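Spectinomycin phosphotransferase (Legionella pneumophila serogroup 1, PDB 3I0O) probably transfers a phosphate group from a nucleotide to spectinomycin, and belongs to the aminoglycoside phosphotransferase family with its protein-kinase-like fold. Local coordinates at residues A[118-123]-A[224-229]; A[153-158]-A[188-193]; A[166-171]-A[304-309]. One frame throughout, in Å; residues are numbered along the deposited sequence.

Contact 1: A[118-123]-A[224-229]; sequences WKQLGK and ESIYII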
ATOM      1  N   TRP A 118     -14.870  -6.104  10.545  1.00 47.50           N
ATOM      2  CA  TRP A 118     -15.094  -4.927   9.718  1.00 47.45           C
ATOM      3  C   TRP A 118     -15.374  -3.714  10.606  1.00 48.41           C
ATOM      4  O   TRP A 118     -14.930  -2.600  10.316  1.00 48.63           O
ATOM      5  CB  TRP A 118     -16.263  -5.152   8.734  1.00 44.26           C
ATOM      6  CG  TRP A 118     -15.811  -5.659   7.393  1.00 41.43           C
ATOM      7  CD1 TRP A 118     -15.996  -6.914   6.879  1.00 40.91           C
ATOM      8  CD2 TRP A 118     -15.022  -4.942   6.424  1.00 41.98           C
ATOM      9  NE1 TRP A 118     -15.367  -7.024   5.655  1.00 40.54           N
ATOM     10  CE2 TRP A 118     -14.763  -5.830   5.354  1.00 40.79           C
ATOM     11  CE3 TRP A 118     -14.507  -3.636   6.358  1.00 41.71           C
ATOM     12  CZ2 TRP A 118     -14.011  -5.451   4.231  1.00 38.20           C
ATOM     13  CZ3 TRP A 118     -13.756  -3.263   5.236  1.00 41.23           C
ATOM     14  CH2 TRP A 118     -13.519  -4.171   4.192  1.00 37.10           C
ATOM     15  N   LYS A 119     -16.110  -3.937  11.689  1.00 49.85           N
ATOM     16  CA  LYS A 119     -16.442  -2.864  12.618  1.00 50.09           C
ATOM     17  C   LYS A 119     -15.168  -2.405  13.308  1.00 48.91           C
ATOM     18  O   LYS A 119     -14.956  -1.214  13.535  1.00 49.92           O
ATOM     19  CB  LYS A 119     -17.443  -3.365  13.662  1.00 51.90           C
ATOM     20  CG  LYS A 119     -17.999  -2.283  14.585  1.00 57.41           C
ATOM     21  CD  LYS A 119     -19.099  -2.861  15.483  1.00 62.01           C
ATOM     22  CE  LYS A 119     -19.916  -1.782  16.196  1.00 62.60           C
ATOM     23  NZ  LYS A 119     -19.099  -0.940  17.107  1.00 63.51           N
ATOM     24  N   GLN A 120     -14.316  -3.367  13.633  1.00 48.03           N
ATOM     25  CA  GLN A 120     -13.061  -3.083  14.307  1.00 47.32           C
ATOM     26  C   GLN A 120     -12.120  -2.287  13.400  1.00 46.89           C
ATOM     27  O   GLN A 120     -11.381  -1.426  13.872  1.00 46.78           O
ATOM     28  CB  GLN A 120     -12.398  -4.392  14.724  1.00 47.88           C
ATOM     29  CG  GLN A 120     -11.275  -4.225  15.708  1.00 50.65           C
ATOM     30  CD  GLN A 120     -10.384  -5.441  15.753  1.00 53.74           C
ATOM     31  OE1 GLN A 120     -10.828  -6.560  15.484  1.00 53.77           O
ATOM     32  NE2 GLN A 120      -9.120  -5.236  16.105  1.00 54.86           N
ATOM     33  N   LEU A 121     -12.138  -2.579  12.102  1.00 45.22           N
ATOM     34  CA  LEU A 121     -11.276  -1.859  11.170  1.00 44.32           C
ATOM     35  C   LEU A 121     -11.747  -0.413  11.040  1.00 43.66           C
ATOM     36  O   LEU A 121     -10.942   0.508  10.960  1.00 42.59           O
ATOM     37  CB  LEU A 121     -11.267  -2.530   9.793  1.00 42.33           C
ATOM     38  CG  LEU A 121     -10.335  -1.852   8.781  1.00 42.62           C
ATOM     39  CD1 LEU A 121      -8.915  -1.941   9.283  1.00 43.24           C
ATOM     40  CD2 LEU A 121     -10.446  -2.513   7.420  1.00 42.45           C
ATOM     41  N   GLY A 122     -13.058  -0.216  11.024  1.00 44.94           N
ATOM     42  CA  GLY A 122     -13.580   1.136  10.921  1.00 45.98           C
ATOM     43  C   GLY A 122     -13.236   1.921  12.174  1.00 47.07           C
ATOM     44  O   GLY A 122     -12.901   3.107  12.118  1.00 46.47           O
ATOM     45  N   LYS A 123     -13.320   1.249  13.314  1.00 47.42           N
ATOM     46  CA  LYS A 123     -13.014   1.886  14.574  1.00 51.10           C
ATOM     47  C   LYS A 123     -11.544   2.297  14.625  1.00 50.79           C
ATOM     48  O   LYS A 123     -11.220   3.393  15.075  1.00 53.07           O
ATOM     49  CB  LYS A 123     -13.341   0.946  15.742  1.00 55.19           C
ATOM     50  CG  LYS A 123     -13.066   1.570  17.103  1.00 60.65           C
ATOM     51  CD  LYS A 123     -13.735   0.824  18.241  1.00 63.94           C
ATOM     52  CE  LYS A 123     -13.592   1.614  19.543  1.00 66.91           C
ATOM     53  NZ  LYS A 123     -14.313   0.986  20.686  1.00 68.62           N
ATOM     54  N   GLU A 224     -10.431 -10.142  16.201  1.00 67.88           N
ATOM     55  CA  GLU A 224      -9.991  -8.935  16.890  1.00 66.96           C
ATOM     56  C   GLU A 224      -8.478  -8.822  16.777  1.00 63.71           C
ATOM     57  O   GLU A 224      -7.887  -7.808  17.150  1.00 63.86           O
ATOM     58  CB  GLU A 224     -10.416  -8.949  18.364  1.00 68.35           C
ATOM     59  CG  GLU A 224     -10.064  -7.673  19.120  1.00 72.09           C
ATOM     60  CD  GLU A 224     -11.264  -7.033  19.819  1.00 75.50           C
ATOM     61  OE1 GLU A 224     -11.930  -7.724  20.623  1.00 75.53           O
ATOM     62  OE2 GLU A 224     -11.535  -5.834  19.568  1.00 76.20           O
ATOM     63  N   SER A 225      -7.846  -9.866  16.262  1.00 59.37           N
ATOM     64  CA  SER A 225      -6.416  -9.812  16.081  1.00 57.34           C
ATOM     65  C   SER A 225      -6.120  -9.570  14.601  1.00 54.15           C
ATOM     66  O   SER A 225      -5.602 -10.446  13.912  1.00 55.02           O
ATOM     67  CB  SER A 225      -5.733 -11.097  16.582  1.00 58.94           C
ATOM     68  OG  SER A 225      -6.025 -12.221  15.771  1.00 65.06           O
ATOM     69  N   ILE A 226      -6.493  -8.385  14.117  1.00 50.24           N
ATOM     70  CA  ILE A 226      -6.232  -7.987  12.733  1.00 46.44           C
ATOM     71  C   ILE A 226      -5.126  -6.943  12.835  1.00 44.70           C
ATOM     72  O   ILE A 226      -4.941  -6.346  13.896  1.00 43.14           O
ATOM     73  CB  ILE A 226      -7.476  -7.369  12.054  1.00 45.15           C
ATOM     74  CG1 ILE A 226      -7.808  -6.015  12.675  1.00 46.78           C
ATOM     75  CG2 ILE A 226      -8.659  -8.314  12.198  1.00 46.63           C
ATOM     76  CD1 ILE A 226      -9.050  -5.371  12.102  1.00 44.89           C
ATOM     77  N   TYR A 227      -4.392  -6.725  11.747  1.00 42.53           N
ATOM     78  CA  TYR A 227      -3.276  -5.786  11.753  1.00 40.00           C
ATOM     79  C   TYR A 227      -3.137  -4.970  10.482  1.00 39.15           C
ATOM     80  O   TYR A 227      -3.206  -5.512   9.381  1.00 40.38           O
ATOM     81  CB  TYR A 227      -1.967  -6.544  11.945  1.00 41.51           C
ATOM     82  CG  TYR A 227      -1.939  -7.490  13.119  1.00 45.23           C
ATOM     83  CD1 TYR A 227      -1.513  -7.059  14.378  1.00 47.63           C
ATOM     84  CD2 TYR A 227      -2.316  -8.822  12.969  1.00 45.14           C
ATOM     85  CE1 TYR A 227      -1.459  -7.940  15.460  1.00 49.75           C
ATOM     86  CE2 TYR A 227      -2.267  -9.706  14.037  1.00 47.95           C
ATOM     87  CZ  TYR A 227      -1.838  -9.263  15.278  1.00 51.03           C
ATOM     88  OH  TYR A 227      -1.794 -10.144  16.340  1.00 55.09           O
ATOM     89  N   ILE A 228      -2.930  -3.665  10.624  1.00 37.44           N
ATOM     90  CA  ILE A 228      -2.727  -2.833   9.451  1.00 37.31           C
ATOM     91  C   ILE A 228      -1.223  -2.729   9.257  1.00 37.70           C
ATOM     92  O   ILE A 228      -0.518  -2.227  10.121  1.00 38.00           O
ATOM     93  CB  ILE A 228      -3.286  -1.431   9.627  1.00 36.90           C
ATOM     94  CG1 ILE A 228      -4.778  -1.507   9.959  1.00 38.82           C
ATOM     95  CG2 ILE A 228      -3.047  -0.634   8.357  1.00 34.92           C
ATOM     96  CD1 ILE A 228      -5.455  -0.156  10.080  1.00 36.53           C
ATOM     97  N   ILE A 229      -0.737  -3.217   8.122  1.00 39.00           N
ATOM     98  CA  ILE A 229       0.688  -3.199   7.823  1.00 38.42           C
ATOM     99  C   ILE A 229       1.020  -2.247   6.694  1.00 40.11           C
ATOM    100  O   ILE A 229       0.162  -1.482   6.239  1.00 39.66           O
ATOM    101  CB  ILE A 229       1.173  -4.596   7.421  1.00 38.27           C
ATOM    102  CG1 ILE A 229       0.343  -5.102   6.231  1.00 39.13           C
ATOM    103  CG2 ILE A 229       1.046  -5.544   8.605  1.00 35.53           C
ATOM    104  CD1 ILE A 229       0.825  -6.429   5.663  1.00 39.04           C
TER

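Contact 2: A[153-158]-A[188-193]; sequences IVRSFY and LVDTSE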
ATOM      1  N   ILE A 153       2.352  11.025 -17.062  1.00 51.65           N
ATOM      2  CA  ILE A 153       3.042   9.812 -17.471  1.00 50.30           C
ATOM      3  C   ILE A 153       2.126   8.899 -18.295  1.00 50.07           C
ATOM      4  O   ILE A 153       2.534   8.379 -19.334  1.00 52.12           O
ATOM      5  CB  ILE A 153       3.596   9.056 -16.235  1.00 48.87           C
ATOM      6  CG1 ILE A 153       4.783   9.833 -15.657  1.00 48.79           C
ATOM      7  CG2 ILE A 153       4.029   7.649 -16.614  1.00 47.95           C
ATOM      8  CD1 ILE A 153       5.308   9.302 -14.338  1.00 47.95           C
ATOM      9  N   VAL A 154       0.888   8.712 -17.849  1.00 49.54           N
ATOM     10  CA  VAL A 154      -0.039   7.857 -18.587  1.00 49.61           C
ATOM     11  C   VAL A 154      -0.317   8.471 -19.959  1.00 52.00           C
ATOM     12  O   VAL A 154      -0.440   7.757 -20.956  1.00 50.10           O
ATOM     13  CB  VAL A 154      -1.368   7.668 -17.822  1.00 48.24           C
ATOM     14  CG1 VAL A 154      -2.350   6.855 -18.656  1.00 44.32           C
ATOM     15  CG2 VAL A 154      -1.096   6.956 -16.499  1.00 45.97           C
ATOM     16  N   ARG A 155      -0.409   9.799 -20.008  1.00 53.20           N
ATOM     17  CA  ARG A 155      -0.642  10.484 -21.273  1.00 54.26           C
ATOM     18  C   ARG A 155       0.563  10.292 -22.191  1.00 56.09           C
ATOM     19  O   ARG A 155       0.408  10.135 -23.404  1.00 57.38           O
ATOM     20  CB  ARG A 155      -0.916  11.972 -21.038  1.00 50.55           C
ATOM     21  CG  ARG A 155      -2.369  12.240 -20.740  1.00 47.00           C
ATOM     22  CD  ARG A 155      -2.614  13.664 -20.331  1.00 47.52           C
ATOM     23  NE  ARG A 155      -4.037  13.917 -20.171  1.00 45.24           N
ATOM     24  CZ  ARG A 155      -4.560  14.596 -19.158  1.00 49.74           C
ATOM     25  NH1 ARG A 155      -3.766  15.089 -18.208  1.00 46.70           N
ATOM     26  NH2 ARG A 155      -5.875  14.786 -19.096  1.00 48.54           N
ATOM     27  N   SER A 156       1.760  10.272 -21.613  1.00 56.48           N
ATOM     28  CA  SER A 156       2.955  10.076 -22.418  1.00 57.68           C
ATOM     29  C   SER A 156       2.917   8.679 -23.037  1.00 59.52           C
ATOM     30  O   SER A 156       3.747   8.350 -23.880  1.00 61.08           O
ATOM     31  CB  SER A 156       4.223  10.229 -21.569  1.00 57.83           C
ATOM     32  OG  SER A 156       4.590   9.011 -20.942  1.00 56.71           O
ATOM     33  N   PHE A 157       1.959   7.861 -22.609  1.00 60.10           N
ATOM     34  CA  PHE A 157       1.820   6.509 -23.143  1.00 60.36           C
ATOM     35  C   PHE A 157       0.959   6.536 -24.402  1.00 62.61           C
ATOM     36  O   PHE A 157       1.212   5.794 -25.353  1.00 62.88           O
ATOM     37  CB  PHE A 157       1.138   5.561 -22.140  1.00 58.14           C
ATOM     38  CG  PHE A 157       1.954   5.240 -20.913  1.00 57.74           C
ATOM     39  CD1 PHE A 157       3.346   5.320 -20.922  1.00 57.28           C
ATOM     40  CD2 PHE A 157       1.320   4.788 -19.753  1.00 56.67           C
ATOM     41  CE1 PHE A 157       4.095   4.953 -19.797  1.00 55.84           C
ATOM     42  CE2 PHE A 157       2.059   4.416 -18.625  1.00 56.02           C
ATOM     43  CZ  PHE A 157       3.446   4.498 -18.649  1.00 55.91           C
ATOM     44  N   TYR A 158      -0.068   7.384 -24.387  1.00 64.47           N
ATOM     45  CA  TYR A 158      -1.013   7.499 -25.498  1.00 67.76           C
ATOM     46  C   TYR A 158      -0.390   7.283 -26.873  1.00 69.17           C
ATOM     47  O   TYR A 158      -0.857   6.466 -27.656  1.00 69.27           O
ATOM     48  CB  TYR A 158      -1.696   8.875 -25.490  1.00 68.43           C
ATOM     49  CG  TYR A 158      -2.691   9.143 -24.372  1.00 69.69           C
ATOM     50  CD1 TYR A 158      -3.227  10.422 -24.201  1.00 70.18           C
ATOM     51  CD2 TYR A 158      -3.103   8.137 -23.493  1.00 68.96           C
ATOM     52  CE1 TYR A 158      -4.141  10.700 -23.192  1.00 69.94           C
ATOM     53  CE2 TYR A 158      -4.024   8.409 -22.473  1.00 69.84           C
ATOM     54  CZ  TYR A 158      -4.537   9.696 -22.332  1.00 70.00           C
ATOM     55  OH  TYR A 158      -5.445   9.994 -21.344  1.00 70.63           O
ATOM     56  N   LEU A 188     -10.239   7.366 -17.238  1.00 47.55           N
ATOM     57  CA  LEU A 188      -9.676   7.399 -15.895  1.00 47.46           C
ATOM     58  C   LEU A 188      -8.803   8.647 -15.738  1.00 46.79           C
ATOM     59  O   LEU A 188      -8.934   9.387 -14.759  1.00 45.20           O
ATOM     60  CB  LEU A 188      -8.856   6.126 -15.624  1.00 47.17           C
ATOM     61  CG  LEU A 188      -9.658   4.835 -15.390  1.00 47.44           C
ATOM     62  CD1 LEU A 188      -8.761   3.626 -15.568  1.00 44.75           C
ATOM     63  CD2 LEU A 188     -10.279   4.850 -13.990  1.00 44.65           C
ATOM     64  N   VAL A 189      -7.918   8.884 -16.704  1.00 45.23           N
ATOM     65  CA  VAL A 189      -7.052  10.054 -16.647  1.00 45.33           C
ATOM     66  C   VAL A 189      -7.879  11.335 -16.678  1.00 46.73           C
ATOM     67  O   VAL A 189      -7.697  12.215 -15.844  1.00 47.65           O
ATOM     68  CB  VAL A 189      -6.053  10.095 -17.828  1.00 43.64           C
ATOM     69  CG1 VAL A 189      -5.240  11.390 -17.787  1.00 41.55           C
ATOM     70  CG2 VAL A 189      -5.137   8.898 -17.770  1.00 41.63           C
ATOM     71  N   ASP A 190      -8.802  11.435 -17.626  1.00 47.54           N
ATOM     72  CA  ASP A 190      -9.616  12.642 -17.729  1.00 49.78           C
ATOM     73  C   ASP A 190     -10.487  12.910 -16.504  1.00 49.58           C
ATOM     74  O   ASP A 190     -10.625  14.060 -16.086  1.00 51.72           O
ATOM     75  CB  ASP A 190     -10.494  12.610 -18.992  1.00 49.41           C
ATOM     76  CG  ASP A 190      -9.674  12.557 -20.275  1.00 51.60           C
ATOM     77  OD1 ASP A 190      -8.549  13.100 -20.281  1.00 49.61           O
ATOM     78  OD2 ASP A 190     -10.161  11.981 -21.278  1.00 53.74           O
ATOM     79  N   THR A 191     -11.075  11.867 -15.926  1.00 47.96           N
ATOM     80  CA  THR A 191     -11.927  12.055 -14.759  1.00 48.73           C
ATOM     81  C   THR A 191     -11.113  12.496 -13.545  1.00 49.71           C
ATOM     82  O   THR A 191     -11.557  13.321 -12.755  1.00 50.83           O
ATOM     83  CB  THR A 191     -12.699  10.768 -14.420  1.00 48.02           C
ATOM     84  OG1 THR A 191     -13.548  10.431 -15.520  1.00 47.46           O
ATOM     85  CG2 THR A 191     -13.557  10.961 -13.171  1.00 46.28           C
ATOM     86  N   SER A 192      -9.917  11.942 -13.405  1.00 50.66           N
ATOM     87  CA  SER A 192      -9.042  12.293 -12.299  1.00 50.03           C
ATOM     88  C   SER A 192      -8.625  13.757 -12.450  1.00 52.36           C
ATOM     89  O   SER A 192      -8.672  14.520 -11.492  1.00 51.24           O
ATOM     90  CB  SER A 192      -7.812  11.375 -12.299  1.00 47.48           C
ATOM     91  OG  SER A 192      -6.864  11.749 -11.315  1.00 41.98           O
ATOM     92  N   GLU A 193      -8.221  14.143 -13.661  1.00 56.16           N
ATOM     93  CA  GLU A 193      -7.806  15.524 -13.937  1.00 59.13           C
ATOM     94  C   GLU A 193      -8.990  16.460 -13.663  1.00 60.07           C
ATOM     95  O   GLU A 193      -8.864  17.468 -12.960  1.00 59.97           O
ATOM     96  CB  GLU A 193      -7.365  15.659 -15.402  1.00 59.20           C
ATOM     97  CG  GLU A 193      -6.731  16.999 -15.773  1.00 62.83           C
ATOM     98  CD  GLU A 193      -5.291  17.147 -15.282  1.00 65.75           C
ATOM     99  OE1 GLU A 193      -4.449  16.286 -15.626  1.00 67.26           O
ATOM    100  OE2 GLU A 193      -4.996  18.127 -14.559  1.00 66.35           O
TER

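Contact 3: A[166-171]-A[304-309]; sequences SDDKLT and QSRLES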
ATOM      1  N   SER A 166      10.513  -4.660 -32.731  1.00 84.19           N
ATOM      2  CA  SER A 166      11.480  -4.853 -31.651  1.00 82.79           C
ATOM      3  C   SER A 166      10.828  -5.350 -30.356  1.00 81.38           C
ATOM      4  O   SER A 166      11.511  -5.889 -29.482  1.00 81.60           O
ATOM      5  CB  SER A 166      12.232  -3.545 -31.372  1.00 83.52           C
ATOM      6  OG  SER A 166      11.364  -2.553 -30.844  1.00 84.99           O
ATOM      7  N   ASP A 167       9.514  -5.158 -30.229  1.00 79.01           N
ATOM      8  CA  ASP A 167       8.783  -5.608 -29.042  1.00 76.14           C
ATOM      9  C   ASP A 167       8.676  -7.126 -29.042  1.00 74.64           C
ATOM     10  O   ASP A 167       8.480  -7.734 -30.096  1.00 74.83           O
ATOM     11  CB  ASP A 167       7.351  -5.057 -29.018  1.00 74.86           C
ATOM     12  CG  ASP A 167       7.288  -3.557 -29.178  1.00 73.65           C
ATOM     13  OD1 ASP A 167       8.194  -2.862 -28.675  1.00 73.89           O
ATOM     14  OD2 ASP A 167       6.309  -3.078 -29.789  1.00 70.98           O
ATOM     15  N   ASP A 168       8.798  -7.737 -27.867  1.00 72.89           N
ATOM     16  CA  ASP A 168       8.669  -9.186 -27.759  1.00 70.86           C
ATOM     17  C   ASP A 168       7.179  -9.479 -27.550  1.00 68.56           C
ATOM     18  O   ASP A 168       6.361  -8.567 -27.627  1.00 68.13           O
ATOM     19  CB  ASP A 168       9.528  -9.723 -26.597  1.00 71.73           C
ATOM     20  CG  ASP A 168       9.014  -9.307 -25.225  1.00 72.80           C
ATOM     21  OD1 ASP A 168       8.410  -8.221 -25.109  1.00 73.57           O
ATOM     22  OD2 ASP A 168       9.237 -10.065 -24.254  1.00 73.18           O
ATOM     23  N   LYS A 169       6.818 -10.732 -27.302  1.00 67.48           N
ATOM     24  CA  LYS A 169       5.409 -11.086 -27.110  1.00 65.97           C
ATOM     25  C   LYS A 169       4.704 -10.279 -26.018  1.00 64.73           C
ATOM     26  O   LYS A 169       3.587  -9.789 -26.212  1.00 63.38           O
ATOM     27  CB  LYS A 169       5.274 -12.571 -26.775  1.00 67.24           C
ATOM     28  CG  LYS A 169       4.885 -13.469 -27.930  1.00 68.40           C
ATOM     29  CD  LYS A 169       6.024 -13.708 -28.887  1.00 68.76           C
ATOM     30  CE  LYS A 169       5.634 -14.777 -29.890  1.00 68.89           C
ATOM     31  NZ  LYS A 169       6.668 -14.953 -30.936  1.00 70.98           N
ATOM     32  N   LEU A 170       5.360 -10.157 -24.867  1.00 63.29           N
ATOM     33  CA  LEU A 170       4.793  -9.442 -23.729  1.00 61.38           C
ATOM     34  C   LEU A 170       4.446  -7.997 -24.052  1.00 60.22           C
ATOM     35  O   LEU A 170       3.313  -7.558 -23.841  1.00 59.60           O
ATOM     36  CB  LEU A 170       5.758  -9.479 -22.542  1.00 60.59           C
ATOM     37  CG  LEU A 170       5.148  -9.930 -21.211  1.00 60.62           C
ATOM     38  CD1 LEU A 170       6.141  -9.688 -20.093  1.00 60.48           C
ATOM     39  CD2 LEU A 170       3.865  -9.173 -20.938  1.00 59.25           C
ATOM     40  N   THR A 171       5.424  -7.256 -24.561  1.00 58.43           N
ATOM     41  CA  THR A 171       5.218  -5.855 -24.901  1.00 56.82           C
ATOM     42  C   THR A 171       4.026  -5.704 -25.841  1.00 56.12           C
ATOM     43  O   THR A 171       3.183  -4.817 -25.660  1.00 55.06           O
ATOM     44  CB  THR A 171       6.484  -5.261 -25.564  1.00 58.03           C
ATOM     45  OG1 THR A 171       7.577  -5.299 -24.630  1.00 57.13           O
ATOM     46  CG2 THR A 171       6.238  -3.820 -25.997  1.00 57.33           C
ATOM     47  N   GLN A 304      12.062  -8.464 -14.195  1.00 84.98           N
ATOM     48  CA  GLN A 304      11.484  -9.752 -13.832  1.00 81.71           C
ATOM     49  C   GLN A 304      10.068  -9.434 -13.347  1.00 79.16           C
ATOM     50  O   GLN A 304       9.265 -10.326 -13.056  1.00 79.15           O
ATOM     51  CB  GLN A 304      12.299 -10.395 -12.720  1.00 81.46           C
ATOM     52  N   SER A 305       9.783  -8.134 -13.295  1.00 74.33           N
ATOM     53  CA  SER A 305       8.502  -7.610 -12.846  1.00 69.63           C
ATOM     54  C   SER A 305       7.433  -7.475 -13.942  1.00 65.74           C
ATOM     55  O   SER A 305       6.240  -7.484 -13.644  1.00 64.56           O
ATOM     56  CB  SER A 305       8.727  -6.244 -12.173  1.00 69.51           C
ATOM     57  OG  SER A 305       9.406  -5.340 -13.036  1.00 65.75           O
ATOM     58  N   ARG A 306       7.859  -7.346 -15.196  1.00 61.94           N
ATOM     59  CA  ARG A 306       6.933  -7.191 -16.320  1.00 58.79           C
ATOM     60  C   ARG A 306       5.786  -8.182 -16.277  1.00 57.44           C
ATOM     61  O   ARG A 306       4.634  -7.824 -16.517  1.00 56.20           O
ATOM     62  CB  ARG A 306       7.670  -7.342 -17.648  1.00 56.63           C
ATOM     63  CG  ARG A 306       8.660  -6.243 -17.918  1.00 57.16           C
ATOM     64  CD  ARG A 306       9.577  -6.621 -19.060  1.00 60.18           C
ATOM     65  NE  ARG A 306       8.963  -6.433 -20.368  1.00 61.27           N
ATOM     66  CZ  ARG A 306       9.030  -7.323 -21.355  1.00 60.46           C
ATOM     67  NH1 ARG A 306       9.677  -8.468 -21.179  1.00 58.81           N
ATOM     68  NH2 ARG A 306       8.458  -7.061 -22.523  1.00 59.85           N
ATOM     69  N   LEU A 307       6.100  -9.430 -15.965  1.00 56.34           N
ATOM     70  CA  LEU A 307       5.075 -10.451 -15.899  1.00 56.58           C
ATOM     71  C   LEU A 307       3.991 -10.020 -14.914  1.00 55.60           C
ATOM     72  O   LEU A 307       2.809  -9.973 -15.259  1.00 54.91           O
ATOM     73  CB  LEU A 307       5.689 -11.773 -15.460  1.00 58.81           C
ATOM     74  CG  LEU A 307       4.992 -13.007 -16.024  1.00 59.91           C
ATOM     75  CD1 LEU A 307       5.146 -13.010 -17.538  1.00 60.66           C
ATOM     76  CD2 LEU A 307       5.603 -14.262 -15.418  1.00 61.81           C
ATOM     77  N   GLU A 308       4.398  -9.705 -13.687  1.00 55.80           N
ATOM     78  CA  GLU A 308       3.455  -9.257 -12.665  1.00 54.86           C
ATOM     79  C   GLU A 308       2.754  -7.959 -13.063  1.00 51.63           C
ATOM     80  O   GLU A 308       1.534  -7.857 -12.972  1.00 50.16           O
ATOM     81  CB  GLU A 308       4.159  -9.055 -11.327  1.00 58.90           C
ATOM     82  CG  GLU A 308       4.252 -10.306 -10.490  1.00 63.78           C
ATOM     83  CD  GLU A 308       4.161  -9.999  -9.010  1.00 68.48           C
ATOM     84  OE1 GLU A 308       5.035  -9.261  -8.499  1.00 69.93           O
ATOM     85  OE2 GLU A 308       3.208 -10.491  -8.361  1.00 69.74           O
ATOM     86  N   SER A 309       3.528  -6.969 -13.494  1.00 48.69           N
ATOM     87  CA  SER A 309       2.951  -5.704 -13.915  1.00 49.08           C
ATOM     88  C   SER A 309       1.813  -5.905 -14.915  1.00 50.24           C
ATOM     89  O   SER A 309       0.764  -5.281 -14.790  1.00 51.65           O
ATOM     90  CB  SER A 309       4.014  -4.813 -14.541  1.00 48.19           C
ATOM     91  OG  SER A 309       4.987  -4.439 -13.590  1.00 48.91           O
TER

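Contact 1: A[118-123]-A[224-229]
With CG opposite its backbone N (chi1 -166°) and the chain extended beyond, Q120 reaches straight from helix 115-130 to the turn at E224, while I226, with CG1 placed between its backbone N and carbonyl carbon, turns CD1 back toward the same helix. The amide of Q120 is the polar end of the contact. Its NE2 gives a hydrogen bond to the carbonyl O of E224 at 3.0 Å, moderately bent at 148°, and meets that oxygen from above the carbonyl plane. NE2 is also bonded to E76, so two acceptors hold the amide nitrogen and limit the rotation of the group. A glutamine suits this place because its NH2 has two hydrogens, enough for the E224 carbonyl and the E76 carboxylate, and its chain is long enough to reach them. Its aliphatic neighbour is I226, whose CG1 lies 3.8 Å from Q120 NE2. The E224 side chain crosses that of Q120 at about a right angle.

Deeper in, the contact becomes apolar. L121 CB stands 4.3 Å from I226 CD1, and one branch of the leucine, CD1, meets I228 CD1 at 4.0 Å. I226 and I228 alternate with Y227, as in any extended strand, so both isoleucines direct their side chains to the helix while the tyrosine points the other way. Branched aliphatic residues suit such a buried face.

The axes of segment 118-123 and strand 226-228 run roughly parallel, 34° apart, and approach to 10.0 Å. I228 also packs on V124 and I128 further along helix 115-130, and Y227 pairs through its backbone with L219 of strand 218-220. N217, just before that strand, and D230, two residues after I228, are magnesium ligands, so the hairpin lies between them in sequence.

Contact 2: A[153-158]-A[188-193]
R155 spreads one guanidinium group over both an apolar and an acidic surface of the opposite helix: a valine methyl covers its face while two carboxylates approach its edge. V189 CG1 sits 3.5 Å from the guanidinium plane, over its centre. At the edge, R155 NH1 bonds to E193 OE1 at 2.9 Å, a nearly straight link (161°) in the guanidinium plane that approaches the anti side, tilted out of the carboxylate plane. The second bridge, from R155 NH2 to D190 OD1 at 3.4 Å, is weak. Together the three residues form an interhelical salt-bridge network. Arginine suits this place because its flat charged end can meet acids at the edge and still offer a face to a methyl group. R155 is stretched out as far as NE, which carries that end across. E193 OE1 also forms a salt bridge with R151, one turn before R155 on helix 149-158; two arginines would probably stabilise its negative charge.

Next to the charged group, V154 CG1 meets V189 CG2 at 3.6 Å, the valines passing one another from opposite helices. Small and branched, they allow the backbones near approach, the CA atoms of V154 and V189 being 7.6 Å apart. Y158 OH lies 3.6 Å from V189 CB; this buried oxygen has no polar partner in the model.

Segments 153-158 and 188-193 run roughly antiparallel, their axes 145° apart. Helix 274-298 lies against both, through A290 touching V154 and Y279 beside S192, while H186 of helix 182-198 stacks on the ring of Y158.

Contact 3: A[166-171]-A[304-309]
The chain enters helix 169-180 at D168, its N-cap, facing the opening turn of helix 306-315, with the CA atoms of L170 and L307 7.9 Å apart. D168 both caps its own helix and binds the other one. Its CG lies between the backbone N and the carbonyl carbon (chi1 69°), which brings OD1 back to the first turn, where it accepts from the backbone N of T171 at 3.2 Å and from T171 OG1 at 3.1 Å. The same oxygen takes a third bond, from R306 NH2 at 2.8 Å, on the syn side of the carboxylate and close to the guanidinium plane. A weak bond from R306 NH1 to D168 OD2, 3.5 Å long, completes a two-pronged salt bridge, the two flat groups inclined by 29°. Aspartate suits this position because its short side chain reaches the amide at the helix start while its charge attracts an arginine. Three donors on OD1 would be expected to favour the ionised carboxylate.

To reach D168, R306 kinks late in its chain (chi3 79°). T171 OG1 also stands at the edge of its guanidinium, 2.9 Å from NH2. Over one face lies L170, whose CD1 is 3.9 Å above the plane and over its centre; leucine thus covers the flat group without competing for its N-H bonds. The same methyl reaches the other way to L307 CD1, at 4.3 Å, an apolar touch near the surface.

Both helix starts rest on helix 274-298: L170 and R306 each touch L296, R306 also touches D295, and D295 holds the hydroxyls of S305 and S309. The contact thus joins helices 169-180 and 306-315 beside the end of that long helix.

Overall arrangement
From the N terminus, the chain passes through the five-stranded antiparallel sheet before reaching helix 115-130, where contact 1 opens. Helix 149-158 then opens contact 2 and the start of helix 169-180 opens contact 3. Contact 2 closes first, at helix 182-198; contact 1 follows at strand 226-228, so its loop encloses that of contact 2. Contact 3 closes last, at helix 306-315, and its loop crosses both others. Contact 1 ties a helix to the hairpin near the magnesium site, whereas contacts 2 and 3 join helices on the opposite side of the chain's centre. The centres of contacts 2 and 3 lie about 21 Å apart, each beside helix 274-298.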